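Putative uncharacterized protein (Pyrococcus furiosus, PDB 3UFC) binds CRISPR RNA as a Cas6-like member of the Cas6/Cse3/CasE family and probably serves in CRISPR adaptive immunity against mobile genetic elements. Local coordinates at residues Ser28-Lys33 against Gly50-Ser55; Leu168-Val173 against Ala218-Glu223. All coordinates share one frame; numbering follows the deposited sequence.

Contact 1 of 2, residues Ser28-Lys33 against Gly50-Ser55; sequences SQIVEK and GYWTFS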
loop_
_atom_site.group_PDB
_atom_site.type_symbol
_atom_site.label_atom_id
_atom_site.label_comp_id
_atom_site.label_asym_id
_atom_site.label_seq_id
_atom_site.Cartn_x
_atom_site.Cartn_y
_atom_site.Cartn_z
ATOM N N SER A 28 8.241 8.895 -3.306
ATOM C CA SER A 28 8.761 10.036 -4.056
ATOM C C SER A 28 9.407 9.627 -5.376
ATOM O O SER A 28 9.163 10.244 -6.412
ATOM C CB SER A 28 9.784 10.798 -3.204
ATOM O OG SER A 28 9.190 11.277 -2.004
ATOM N N GLN A 29 10.230 8.585 -5.337
ATOM C CA GLN A 29 10.904 8.118 -6.540
ATOM C C GLN A 29 9.929 7.575 -7.577
ATOM O O GLN A 29 10.086 7.829 -8.770
ATOM C CB GLN A 29 11.950 7.064 -6.179
ATOM C CG GLN A 29 13.083 7.630 -5.334
ATOM C CD GLN A 29 14.030 6.559 -4.840
ATOM O OE1 GLN A 29 14.867 6.060 -5.587
ATOM N NE2 GLN A 29 13.890 6.188 -3.572
ATOM N N ILE A 30 8.920 6.833 -7.131
ATOM C CA ILE A 30 7.934 6.291 -8.061
ATOM C C ILE A 30 7.202 7.450 -8.740
ATOM O O ILE A 30 7.047 7.471 -9.965
ATOM C CB ILE A 30 6.905 5.384 -7.330
ATOM C CG1 ILE A 30 7.616 4.178 -6.723
ATOM C CG2 ILE A 30 5.812 4.941 -8.303
ATOM C CD1 ILE A 30 6.740 3.314 -5.812
ATOM N N VAL A 31 6.764 8.423 -7.943
ATOM C CA VAL A 31 6.052 9.578 -8.485
ATOM C C VAL A 31 6.958 10.377 -9.430
ATOM O O VAL A 31 6.529 10.814 -10.500
ATOM C CB VAL A 31 5.554 10.518 -7.359
ATOM C CG1 VAL A 31 4.954 11.782 -7.966
ATOM C CG2 VAL A 31 4.517 9.798 -6.493
ATOM N N GLU A 32 8.210 10.564 -9.028
ATOM C CA GLU A 32 9.162 11.301 -9.848
ATOM C C GLU A 32 9.333 10.594 -11.197
ATOM O O GLU A 32 9.262 11.221 -12.252
ATOM C CB GLU A 32 10.507 11.398 -9.115
ATOM C CG GLU A 32 11.543 12.298 -9.778
ATOM C CD GLU A 32 12.139 11.693 -11.038
ATOM O OE1 GLU A 32 12.652 10.556 -10.964
ATOM O OE2 GLU A 32 12.100 12.358 -12.098
ATOM N N LYS A 33 9.538 9.283 -11.160
ATOM C CA LYS A 33 9.720 8.517 -12.389
ATOM C C LYS A 33 8.484 8.522 -13.289
ATOM O O LYS A 33 8.600 8.654 -14.507
ATOM C CB LYS A 33 10.124 7.077 -12.054
ATOM C CG LYS A 33 11.465 6.985 -11.333
ATOM C CD LYS A 33 11.780 5.566 -10.896
ATOM C CE LYS A 33 13.060 5.533 -10.075
ATOM N NZ LYS A 33 14.223 6.059 -10.856
ATOM N N GLY A 50 -5.972 8.288 -2.387
ATOM C CA GLY A 50 -5.447 6.989 -2.761
ATOM C C GLY A 50 -5.920 6.408 -4.074
ATOM O O GLY A 50 -6.753 5.504 -4.085
ATOM N N TYR A 51 -5.381 6.921 -5.177
ATOM C CA TYR A 51 -5.736 6.430 -6.504
ATOM C C TYR A 51 -4.935 5.176 -6.826
ATOM O O TYR A 51 -5.097 4.583 -7.892
ATOM C CB TYR A 51 -5.452 7.488 -7.574
ATOM C CG TYR A 51 -6.485 8.588 -7.651
ATOM C CD1 TYR A 51 -6.550 9.592 -6.682
ATOM C CD2 TYR A 51 -7.399 8.624 -8.698
ATOM C CE1 TYR A 51 -7.507 10.611 -6.765
ATOM C CE2 TYR A 51 -8.354 9.629 -8.789
ATOM C CZ TYR A 51 -8.403 10.618 -7.824
ATOM O OH TYR A 51 -9.351 11.605 -7.932
ATOM N N TRP A 52 -4.067 4.781 -5.901
ATOM C CA TRP A 52 -3.241 3.592 -6.086
ATOM C C TRP A 52 -2.639 3.200 -4.749
ATOM O O TRP A 52 -2.830 3.893 -3.744
ATOM C CB TRP A 52 -2.112 3.874 -7.089
ATOM C CG TRP A 52 -1.125 4.919 -6.613
ATOM C CD1 TRP A 52 -1.402 6.215 -6.275
ATOM C CD2 TRP A 52 0.290 4.751 -6.432
ATOM N NE1 TRP A 52 -0.246 6.865 -5.895
ATOM C CE2 TRP A 52 0.805 5.991 -5.983
ATOM C CE3 TRP A 52 1.173 3.673 -6.604
ATOM C CZ2 TRP A 52 2.166 6.182 -5.705
ATOM C CZ3 TRP A 52 2.527 3.865 -6.326
ATOM C CH2 TRP A 52 3.008 5.113 -5.881
ATOM N N THR A 53 -1.906 2.094 -4.739
ATOM C CA THR A 53 -1.256 1.621 -3.526
ATOM C C THR A 53 -0.016 0.822 -3.892
ATOM O O THR A 53 0.173 0.454 -5.052
ATOM C CB THR A 53 -2.196 0.699 -2.703
ATOM O OG1 THR A 53 -1.513 0.245 -1.532
ATOM C CG2 THR A 53 -2.610 -0.525 -3.514
ATOM N N PHE A 54 0.844 0.592 -2.908
ATOM C CA PHE A 54 2.012 -0.241 -3.123
ATOM C C PHE A 54 2.372 -0.929 -1.821
ATOM O O PHE A 54 2.012 -0.469 -0.736
ATOM C CB PHE A 54 3.206 0.526 -3.740
ATOM C CG PHE A 54 3.818 1.598 -2.863
ATOM C CD1 PHE A 54 3.389 2.920 -2.952
ATOM C CD2 PHE A 54 4.905 1.304 -2.041
ATOM C CE1 PHE A 54 4.043 3.942 -2.243
ATOM C CE2 PHE A 54 5.569 2.315 -1.326
ATOM C CZ PHE A 54 5.135 3.636 -1.431
ATOM N N SER A 55 3.044 -2.065 -1.941
ATOM C CA SER A 55 3.427 -2.862 -0.789
ATOM C C SER A 55 4.728 -2.403 -0.157
ATOM O O SER A 55 5.387 -1.476 -0.626
ATOM C CB SER A 55 3.619 -4.313 -1.213
ATOM O OG SER A 55 4.826 -4.441 -1.963
#

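Contact 2 of 2, residues Leu168-Val173 against Ala218-Glu223; sequences LRYHEV and AKFGYE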
loop_
_atom_site.group_PDB
_atom_site.type_symbol
_atom_site.label_atom_id
_atom_site.label_comp_id
_atom_site.label_asym_id
_atom_site.label_seq_id
_atom_site.Cartn_x
_atom_site.Cartn_y
_atom_site.Cartn_z
ATOM N N LEU A 168 -15.660 7.308 1.041
ATOM C CA LEU A 168 -15.130 8.612 0.641
ATOM C C LEU A 168 -14.124 8.474 -0.507
ATOM O O LEU A 168 -14.177 9.217 -1.486
ATOM C CB LEU A 168 -14.445 9.273 1.840
ATOM C CG LEU A 168 -15.091 10.446 2.583
ATOM C CD1 LEU A 168 -16.604 10.380 2.529
ATOM C CD2 LEU A 168 -14.594 10.435 4.024
ATOM N N ARG A 169 -13.190 7.538 -0.367
ATOM C CA ARG A 169 -12.185 7.314 -1.404
ATOM C C ARG A 169 -12.850 6.829 -2.697
ATOM O O ARG A 169 -12.510 7.286 -3.789
ATOM C CB ARG A 169 -11.148 6.293 -0.923
ATOM C CG ARG A 169 -10.287 6.773 0.250
ATOM C CD ARG A 169 -9.238 5.731 0.602
ATOM N NE ARG A 169 -8.515 5.299 -0.597
ATOM C CZ ARG A 169 -8.046 4.070 -0.780
ATOM N NH1 ARG A 169 -8.213 3.144 0.164
ATOM N NH2 ARG A 169 -7.445 3.755 -1.919
ATOM N N TYR A 170 -13.806 5.915 -2.565
ATOM C CA TYR A 170 -14.522 5.376 -3.722
ATOM C C TYR A 170 -15.236 6.493 -4.498
ATOM O O TYR A 170 -15.209 6.528 -5.730
ATOM C CB TYR A 170 -15.548 4.333 -3.262
ATOM C CG TYR A 170 -16.132 3.487 -4.380
ATOM C CD1 TYR A 170 -15.742 2.158 -4.547
ATOM C CD2 TYR A 170 -17.074 4.014 -5.266
ATOM C CE1 TYR A 170 -16.278 1.367 -5.571
ATOM C CE2 TYR A 170 -17.616 3.233 -6.296
ATOM C CZ TYR A 170 -17.210 1.912 -6.440
ATOM O OH TYR A 170 -17.731 1.133 -7.450
ATOM N N HIS A 171 -15.877 7.407 -3.775
ATOM C CA HIS A 171 -16.577 8.508 -4.423
ATOM C C HIS A 171 -15.616 9.392 -5.207
ATOM O O HIS A 171 -15.872 9.744 -6.363
ATOM C CB HIS A 171 -17.325 9.357 -3.388
ATOM C CG HIS A 171 -17.922 10.603 -3.962
ATOM N ND1 HIS A 171 -17.184 11.746 -4.177
ATOM C CD2 HIS A 171 -19.161 10.857 -4.445
ATOM C CE1 HIS A 171 -17.943 12.651 -4.771
ATOM N NE2 HIS A 171 -19.146 12.136 -4.945
ATOM N N GLU A 172 -14.512 9.756 -4.569
ATOM C CA GLU A 172 -13.512 10.600 -5.200
ATOM C C GLU A 172 -12.828 9.919 -6.389
ATOM O O GLU A 172 -12.712 10.505 -7.464
ATOM C CB GLU A 172 -12.457 11.008 -4.172
ATOM C CG GLU A 172 -11.283 11.767 -4.759
ATOM C CD GLU A 172 -11.707 13.031 -5.482
ATOM O OE1 GLU A 172 -12.524 13.798 -4.923
ATOM O OE2 GLU A 172 -11.214 13.259 -6.607
ATOM N N VAL A 173 -12.380 8.681 -6.198
ATOM C CA VAL A 173 -11.687 7.962 -7.262
ATOM C C VAL A 173 -12.588 7.430 -8.377
ATOM O O VAL A 173 -12.285 7.618 -9.555
ATOM C CB VAL A 173 -10.841 6.802 -6.673
ATOM C CG1 VAL A 173 -10.191 5.996 -7.788
ATOM C CG2 VAL A 173 -9.765 7.373 -5.748
ATOM N N ALA A 218 -14.927 -4.197 -2.075
ATOM C CA ALA A 218 -13.876 -5.203 -1.965
ATOM C C ALA A 218 -12.913 -5.060 -3.149
ATOM O O ALA A 218 -11.692 -5.136 -2.992
ATOM C CB ALA A 218 -14.489 -6.601 -1.953
ATOM N N LYS A 219 -13.475 -4.846 -4.331
ATOM C CA LYS A 219 -12.683 -4.684 -5.542
ATOM C C LYS A 219 -11.855 -3.405 -5.464
ATOM O O LYS A 219 -10.685 -3.384 -5.856
ATOM C CB LYS A 219 -13.603 -4.644 -6.762
ATOM C CG LYS A 219 -12.875 -4.613 -8.094
ATOM C CD LYS A 219 -13.852 -4.816 -9.249
ATOM C CE LYS A 219 -13.134 -4.864 -10.595
ATOM N NZ LYS A 219 -12.455 -3.581 -10.934
ATOM N N PHE A 220 -12.463 -2.341 -4.948
ATOM C CA PHE A 220 -11.771 -1.063 -4.806
ATOM C C PHE A 220 -10.588 -1.199 -3.845
ATOM O O PHE A 220 -9.502 -0.688 -4.111
ATOM C CB PHE A 220 -12.728 0.003 -4.277
ATOM C CG PHE A 220 -12.125 1.381 -4.225
ATOM C CD1 PHE A 220 -12.139 2.203 -5.347
ATOM C CD2 PHE A 220 -11.534 1.850 -3.056
ATOM C CE1 PHE A 220 -11.572 3.479 -5.308
ATOM C CE2 PHE A 220 -10.963 3.130 -3.004
ATOM C CZ PHE A 220 -10.982 3.943 -4.132
ATOM N N GLY A 221 -10.809 -1.884 -2.722
ATOM C CA GLY A 221 -9.745 -2.069 -1.744
ATOM C C GLY A 221 -8.643 -2.974 -2.269
ATOM O O GLY A 221 -7.461 -2.793 -1.960
ATOM N N TYR A 222 -9.034 -3.962 -3.063
ATOM C CA TYR A 222 -8.077 -4.890 -3.646
ATOM C C TYR A 222 -7.190 -4.162 -4.653
ATOM O O TYR A 222 -5.980 -4.361 -4.680
ATOM C CB TYR A 222 -8.813 -6.032 -4.352
ATOM C CG TYR A 222 -7.896 -7.045 -5.009
ATOM C CD1 TYR A 222 -7.050 -7.848 -4.247
ATOM C CD2 TYR A 222 -7.896 -7.215 -6.392
ATOM C CE1 TYR A 222 -6.221 -8.809 -4.848
ATOM C CE2 TYR A 222 -7.076 -8.168 -7.004
ATOM C CZ TYR A 222 -6.246 -8.961 -6.225
ATOM O OH TYR A 222 -5.468 -9.922 -6.828
ATOM N N GLU A 223 -7.793 -3.297 -5.463
ATOM C CA GLU A 223 -7.041 -2.575 -6.480
ATOM C C GLU A 223 -6.334 -1.313 -5.996
ATOM O O GLU A 223 -5.236 -1.012 -6.469
ATOM C CB GLU A 223 -7.959 -2.220 -7.657
ATOM C CG GLU A 223 -8.735 -3.417 -8.207
ATOM C CD GLU A 223 -9.681 -3.047 -9.344
ATOM O OE1 GLU A 223 -10.225 -1.922 -9.347
ATOM O OE2 GLU A 223 -9.900 -3.898 -10.228
#

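Contact 1 of 2, residues Ser28-Lys33 against Gly50-Ser55
Ile30 lays its CG2 methyl against the outer end of the Trp52 indole, with CG2 3.7 Å from CH2 and slightly farther from CZ3 of the same six-membered ring. The methyl comes in at a slant to the ring plane. The longer branch of the isoleucine has CG1 beside the backbone N (chi1 -63°) and runs on extended, which places CD1 between two rings: it touches CH2 of Trp52 at 4.1 Å and lies over one face of Phe54, 4.4 Å from CD1 of that ring. A beta-branched side chain suits this place because CG2 can meet Trp52 alone while CD1 fills the space between both aromatics. Val31, one residue further along the helix, adds a lighter touch, its CG2 being 4.4 Å from CZ2 of Trp52; its side chain also packs on helix 42-46.

Trp52 and Phe54 sit two residues apart in an extended chain, so both rings emerge on the side that faces the helix, whereas Thr53 between them uses its hydroxyl to bond Phe234 O. The backbones stay well separated, Ile30 CA and Phe54 CA being 10.1 Å apart, and large aromatic side chains fill much of that distance. The one polar atom of the indole is not wasted in this buried setting: NE1 donates to Leu45 O, which should fix the rotation of the ring. Ile81 of strand 77-83 meets both aromatic rings. The arrangement is that of a helix packed on an edge strand of an antiparallel sheet, as in the ferredoxin-like fold of the N-terminal half of Cas6 proteins.

Contact 2 of 2, residues Leu168-Val173 against Ala218-Glu223
Phe220 pushes its ring between Arg169, Tyr170 and Val173 of the neighbouring helix, and all the close packing centres on it. Tyr170 CA sits over one face, 4.0 Å from the ring centroid, as a CH-pi contact, while Val173 meets the rim in the ring plane, CB to CE1 of Phe220 being 3.7 Å. The Tyr170 ring packs just as closely, its CD1 3.7 Å from CD1 of Phe220, with the two ring planes tilted at 45°. On the guanidinium of Arg169, Phe220 CE2 stands above the centre of the plane, 3.7 Å from NH2, with the two planes 56° apart. A flat phenyl can thus serve a backbone CH, a branched aliphatic group and a cation together.

The looser side lies at Lys219, whose side chain does not touch the other helix. It pairs along its own helix instead, NZ lying 2.7 Å from Glu223 OE2.

The two segments cross at 80°, so only a short part of each can touch; Phe220 also packs on Met166 and Met174 of helix 158-174. Arg169 is held by hydrogen bonds to His49 O, Gly50 O, Asn224 O and Gly225 O; with these carbonyls satisfying its N-H groups, the buried cation can present a face to phenylalanine, and the contact combines apolar packing with a firmly positioned charge.

Overall arrangement
Contact 1 is wholly buried and joins a helix to an edge strand in the N-terminal half; contact 2, only partly buried and farther from the centre of the chain, joins two helices in the C-terminal half. They share no secondary-structure element, and their centres are about 16 Å apart. Aliphatic groups on aromatic rings make up contact 1, whereas contact 2 sets a guanidinium against the phenylalanine ring, and its partly exposed side chains lie nearer solvent. The two meet at Gly50 and Tyr51: the arginine of contact 2 bonds to the 50-55 segment, and Tyr51 packs against Val173, tying the N-terminal half to the C-terminal half.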